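Local structure of GCN5-related N-acetyltransferase (Anabaena variabilis, 2OZG) at residues 250-253 / 254-258; 243-246 / 247-251. The protein binds coenzyme A and, as a GNAT-family acetyltransferase, probably transfers acetyl groups to amines, possibly those of aminoglycosides. All coordinates share one frame; numbering follows the deposited sequence.

Interaction 1. Residues 250-253 / 254-258; sequences ANHR and SQIDK. With COA (coenzyme A), chain C.
The guanidinium of Arg-253 lies against the adenine of coenzyme A, with the amino nitrogen N6A over one face and displaced toward the rim, while Ala-250 C sits at its edge in the plane. Arg-253 NH2 reaches furthest over the purine, 3.6 Å from C5A of the cofactor. Arg-253 CG stands between its own backbone N and carbonyl carbon (chi1 73°), and from there the extended chain carries the flat end back toward the helix. There NH1 donates to Ala-250 O at 3.2 Å, a fairly straight bond (160°) in the guanidinium plane, and also to Asn-251 OD1. Ala-250 O takes Arg-253 N on the opposite face of its carbonyl plane, closing the type I turn 250-253.

Around the His-252 ring, the side chain of Gln-255 runs alongside and Ile-256 CG1 approaches obliquely; the Gln-255 amide is doubtful in orientation. The ring itself is fixed by a bond from ND1 to Phe-248 O. One carbonyl ties the next bend: His-252 O accepts from Gln-255 N at 2.9 Å, above its plane, and from Ile-256 N at 2.8 Å, nearly along the C=O axis.

Ser-254 CB packs 3.2 Å from N6A of coenzyme A; the cofactor is hydrogen-bonded by backbone nitrogens of a second subunit, among them its Gly-93 N and Gly-95 N. Water 1 accepts from Ser-254 N at 2.7 Å and from coenzyme A N6A at 2.8 Å, and donates to Asn-251 O and to coenzyme A O9P. Through these bonds the water links adenine and pantetheine arm to the turn. The loop thus contributes to a cofactor site across the subunit interface, where the two bonds from NH1 hold the Arg-253 guanidinium in the orientation in which it lies along the adenine.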
# COMPACT_ATOMS: atom_id res chain seq x y z
N ALA A 250 -19.57 -20.53 0.70
CA ALA A 250 -20.15 -19.55 -0.26
C ALA A 250 -21.28 -18.82 0.42
O ALA A 250 -21.53 -17.66 0.16
CB ALA A 250 -20.71 -20.25 -1.49
N ASN A 251 -21.94 -19.50 1.37
CA ASN A 251 -23.04 -18.87 2.07
C ASN A 251 -22.65 -17.85 3.14
O ASN A 251 -23.49 -17.29 3.78
CB ASN A 251 -24.08 -19.93 2.55
CG ASN A 251 -24.99 -20.37 1.44
OD1 ASN A 251 -25.26 -19.61 0.52
ND2 ASN A 251 -25.45 -21.60 1.51
N HIS A 252 -21.36 -17.61 3.30
CA HIS A 252 -20.86 -16.56 4.20
C HIS A 252 -20.53 -15.25 3.46
O HIS A 252 -20.10 -14.27 4.08
CB HIS A 252 -19.57 -17.00 4.90
CG HIS A 252 -19.78 -17.95 6.04
ND1 HIS A 252 -20.06 -19.28 5.85
CD2 HIS A 252 -19.76 -17.75 7.37
CE1 HIS A 252 -20.19 -19.87 7.03
NE2 HIS A 252 -20.01 -18.96 7.97
N ARG A 253 -20.86 -15.19 2.19
CA ARG A 253 -20.47 -14.09 1.32
C ARG A 253 -21.00 -12.74 1.71
O ARG A 253 -20.37 -11.74 1.44
CB ARG A 253 -20.83 -14.38 -0.11
CG ARG A 253 -22.27 -14.30 -0.45
CD ARG A 253 -22.50 -14.87 -1.84
NE ARG A 253 -23.94 -14.97 -2.15
CZ ARG A 253 -24.74 -16.01 -1.88
NH1 ARG A 253 -24.29 -17.13 -1.28
NH2 ARG A 253 -26.02 -15.94 -2.22
N SER A 254 -22.14 -12.69 2.37
CA SER A 254 -22.61 -11.37 2.74
C SER A 254 -21.92 -10.84 3.99
O SER A 254 -22.01 -9.63 4.21
CB SER A 254 -24.09 -11.35 2.96
OG SER A 254 -24.41 -12.16 4.11
N GLN A 255 -21.37 -11.77 4.82
CA GLN A 255 -20.72 -11.47 6.11
C GLN A 255 -19.18 -11.49 6.12
O GLN A 255 -18.56 -10.91 7.01
CB GLN A 255 -21.23 -12.38 7.31
CG GLN A 255 -21.19 -13.96 7.24
CD GLN A 255 -20.92 -14.68 8.64
OE1 GLN A 255 -19.98 -14.32 9.39
NE2 GLN A 255 -21.71 -15.74 8.95
N ILE A 256 -18.60 -12.19 5.16
CA ILE A 256 -17.16 -12.48 5.11
C ILE A 256 -16.58 -12.13 3.74
O ILE A 256 -16.98 -12.68 2.78
CB ILE A 256 -16.95 -13.96 5.35
CG1 ILE A 256 -17.44 -14.39 6.75
CG2 ILE A 256 -15.49 -14.39 5.14
CD1 ILE A 256 -16.70 -13.65 7.87
N ASP A 257 -15.57 -11.28 3.70
CA ASP A 257 -14.90 -10.92 2.43
C ASP A 257 -13.96 -12.00 1.86
O ASP A 257 -13.95 -12.26 0.67
CB ASP A 257 -14.04 -9.68 2.66
CG ASP A 257 -14.85 -8.47 3.13
OD1 ASP A 257 -15.95 -8.28 2.58
OD2 ASP A 257 -14.40 -7.77 4.06
N LYS A 258 -13.19 -12.64 2.73
CA LYS A 258 -12.17 -13.61 2.31
C LYS A 258 -12.15 -14.83 3.20
O LYS A 258 -12.36 -14.71 4.41
CB LYS A 258 -10.83 -12.86 2.43
CG LYS A 258 -9.63 -13.55 2.04
CD LYS A 258 -8.40 -12.60 2.05
CE LYS A 258 -8.38 -11.66 0.84
NZ LYS A 258 -7.05 -10.98 0.70
N1A COA C . -26.09 -12.14 -1.36
C2A COA C . -27.08 -11.92 -2.25
N3A COA C . -28.31 -12.47 -2.11
C4A COA C . -28.56 -13.26 -1.04
C5A COA C . -27.57 -13.52 -0.10
C6A COA C . -26.30 -12.93 -0.29
N6A COA C . -25.27 -13.11 0.56
N7A COA C . -28.13 -14.35 0.82
C8A COA C . -29.42 -14.59 0.45
N9A COA C . -29.67 -13.91 -0.68
C1B COA C . -30.92 -13.84 -1.49
C2B COA C . -31.11 -15.08 -2.36
O2B COA C . -30.43 -14.99 -3.62
C3B COA C . -32.63 -15.18 -2.45
O3B COA C . -33.15 -14.64 -3.67
P3B COA C . -33.55 -15.62 -4.91
O7A COA C . -34.88 -16.21 -4.49
O8A COA C . -33.55 -14.68 -6.11
O9A COA C . -32.46 -16.68 -4.97
C4B COA C . -33.18 -14.44 -1.24
O4B COA C . -32.09 -13.71 -0.66
C5B COA C . -33.80 -15.38 -0.21
O5B COA C . -32.77 -16.22 0.33
P1A COA C . -32.84 -16.92 1.80
O1A COA C . -34.14 -16.53 2.48
O2A COA C . -32.52 -18.40 1.62
O3A COA C . -31.56 -16.23 2.55
P2A COA C . -30.64 -16.97 3.69
O4A COA C . -31.61 -17.71 4.61
O5A COA C . -29.57 -17.78 2.97
O6A COA C . -29.95 -15.66 4.47
CBP COA C . -28.09 -14.15 5.39
CCP COA C . -28.57 -15.54 4.92
CDP COA C . -29.31 -13.47 5.99
CEP COA C . -27.78 -13.37 4.11
CAP COA C . -26.89 -14.33 6.43
OAP COA C . -27.32 -14.15 7.82
C9P COA C . -25.53 -13.60 6.31
O9P COA C . -24.55 -14.04 5.49
N8P COA C . -25.15 -12.55 7.06
C7P COA C . -25.78 -11.69 8.07
C6P COA C . -25.62 -10.32 7.43
C5P COA C . -26.93 -9.88 6.79
O5P COA C . -27.56 -10.62 6.04
N4P COA C . -27.34 -8.63 7.05
C3P COA C . -28.53 -7.98 6.52
C2P COA C . -28.61 -6.64 7.22
S1P COA C . -29.02 -6.85 9.00
O HOH W 1 -24.10 -14.55 2.71
O HOH W 2 -18.29 -11.04 0.20
O HOH W 3 -18.39 -9.22 2.71

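Interaction 2. Residues 243-246 / 247-251; sequences QSFW and TFIAN
Phe-245 offers one face of its ring to Ile-249, whose CD1 lies 3.6 Å from the ring centroid and 18° off the normal, a CH-pi contact one turn further along helix 239-250. This helix makes the crossover of a beta-alpha-beta unit between parallel strands 227-236 and 258-263 of the GNAT fold, and both side chains also pack on Ile-231 of the first strand. With CG of Phe-245 anti to the backbone N (chi1 173°), the ring stands beside Trp-246, its CD2 lying 4.0 Å above the indole plane near the rim. Trp-246 NE1 donates to Leu-269 O, and the indole also meets Trp-261 edge-to-face. Replacing Phe-245 by an alanine would probably leave Ile-249 CD1 without the aromatic face it covers and open a gap beside the indole.

The i to i+4 backbone bonds are regular, from Phe-248 N to Ser-244 O and from Ile-249 N to Phe-245 O, the latter almost straight at 171°. Thr-247 adds a second grip on the helix: its N and its OG1 both donate to Gln-243 O, from opposite faces of that carbonyl plane, the OG1 bond measuring 2.8 Å.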
# COMPACT_ATOMS: atom_id res chain seq x y z
N GLN A 243 -18.83 -30.67 -1.89
CA GLN A 243 -19.85 -29.71 -2.37
C GLN A 243 -20.49 -28.94 -1.22
O GLN A 243 -20.79 -27.74 -1.30
CB GLN A 243 -20.95 -30.41 -3.16
CG GLN A 243 -20.50 -31.06 -4.45
CD GLN A 243 -19.90 -30.09 -5.53
OE1 GLN A 243 -20.05 -28.87 -5.45
NE2 GLN A 243 -19.23 -30.67 -6.55
N SER A 244 -20.70 -29.67 -0.14
CA SER A 244 -21.32 -29.13 1.07
C SER A 244 -20.41 -28.12 1.77
O SER A 244 -20.84 -27.09 2.23
CB SER A 244 -21.75 -30.30 1.97
OG SER A 244 -22.85 -31.05 1.37
N PHE A 245 -19.12 -28.41 1.76
CA PHE A 245 -18.11 -27.52 2.28
C PHE A 245 -18.13 -26.18 1.57
O PHE A 245 -18.27 -25.12 2.18
CB PHE A 245 -16.79 -28.25 2.06
CG PHE A 245 -15.54 -27.48 2.38
CD1 PHE A 245 -14.98 -27.52 3.65
CD2 PHE A 245 -14.83 -26.82 1.36
CE1 PHE A 245 -13.74 -26.85 3.92
CE2 PHE A 245 -13.65 -26.13 1.63
CZ PHE A 245 -13.09 -26.17 2.92
N TRP A 246 -18.01 -26.22 0.25
CA TRP A 246 -18.00 -25.03 -0.55
C TRP A 246 -19.29 -24.30 -0.45
O TRP A 246 -19.27 -23.10 -0.43
CB TRP A 246 -17.71 -25.29 -2.02
CG TRP A 246 -16.25 -25.53 -2.35
CD1 TRP A 246 -15.72 -26.63 -2.96
CD2 TRP A 246 -15.14 -24.66 -2.06
NE1 TRP A 246 -14.33 -26.51 -3.08
CE2 TRP A 246 -13.96 -25.31 -2.52
CE3 TRP A 246 -15.02 -23.42 -1.43
CZ2 TRP A 246 -12.71 -24.74 -2.39
CZ3 TRP A 246 -13.73 -22.84 -1.31
CH2 TRP A 246 -12.62 -23.50 -1.77
N THR A 247 -20.43 -24.99 -0.51
CA THR A 247 -21.74 -24.33 -0.36
C THR A 247 -21.82 -23.57 0.96
O THR A 247 -22.24 -22.41 1.00
CB THR A 247 -22.91 -25.34 -0.42
OG1 THR A 247 -22.90 -25.99 -1.69
CG2 THR A 247 -24.24 -24.64 -0.27
N PHE A 248 -21.38 -24.20 2.04
CA PHE A 248 -21.45 -23.58 3.35
C PHE A 248 -20.62 -22.26 3.37
O PHE A 248 -21.07 -21.18 3.75
CB PHE A 248 -20.98 -24.62 4.34
CG PHE A 248 -20.90 -24.14 5.79
CD1 PHE A 248 -22.02 -24.04 6.56
CD2 PHE A 248 -19.67 -23.84 6.35
CE1 PHE A 248 -21.95 -23.61 7.89
CE2 PHE A 248 -19.59 -23.39 7.69
CZ PHE A 248 -20.74 -23.30 8.45
N ILE A 249 -19.40 -22.35 2.88
CA ILE A 249 -18.51 -21.23 2.80
C ILE A 249 -19.05 -20.15 1.87
O ILE A 249 -18.99 -18.99 2.23
CB ILE A 249 -17.15 -21.70 2.34
CG1 ILE A 249 -16.56 -22.64 3.38
CG2 ILE A 249 -16.22 -20.55 2.14
CD1 ILE A 249 -15.33 -23.38 2.86
N ALA A 250 -19.57 -20.53 0.70
CA ALA A 250 -20.15 -19.55 -0.26
C ALA A 250 -21.28 -18.82 0.42
O ALA A 250 -21.53 -17.66 0.16
CB ALA A 250 -20.71 -20.25 -1.49
N ASN A 251 -21.94 -19.50 1.37
CA ASN A 251 -23.04 -18.87 2.07
C ASN A 251 -22.65 -17.85 3.14
O ASN A 251 -23.49 -17.29 3.78
CB ASN A 251 -24.08 -19.93 2.55
CG ASN A 251 -24.99 -20.37 1.44
OD1 ASN A 251 -25.26 -19.61 0.52
ND2 ASN A 251 -25.45 -21.60 1.51

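Overall arrangement
Interactions 1 and 2 follow one another along the chain and share Ala-250 and Asn-251, their centres 10 Å apart. Interaction 2 takes in the last two turns of helix 239-250, and interaction 1 is the turn by which the chain leaves it for strand 258-263. Phe-248 couples them, since its ring meets that of His-252 edge-to-face. Both also touch the second subunit, where Phe-248 and His-252 each pack on Pro-89 and Asn-251 O accepts from Arg-92 NH1. Coenzyme A lies against the turn, whereas the Ala-250 side chain is about 9 Å from it. The Trp-246 side chain, in turn, is about 11 Å from that of Glu-275, a coenzyme A-binding residue, though no cofactor is bound to it in this chain.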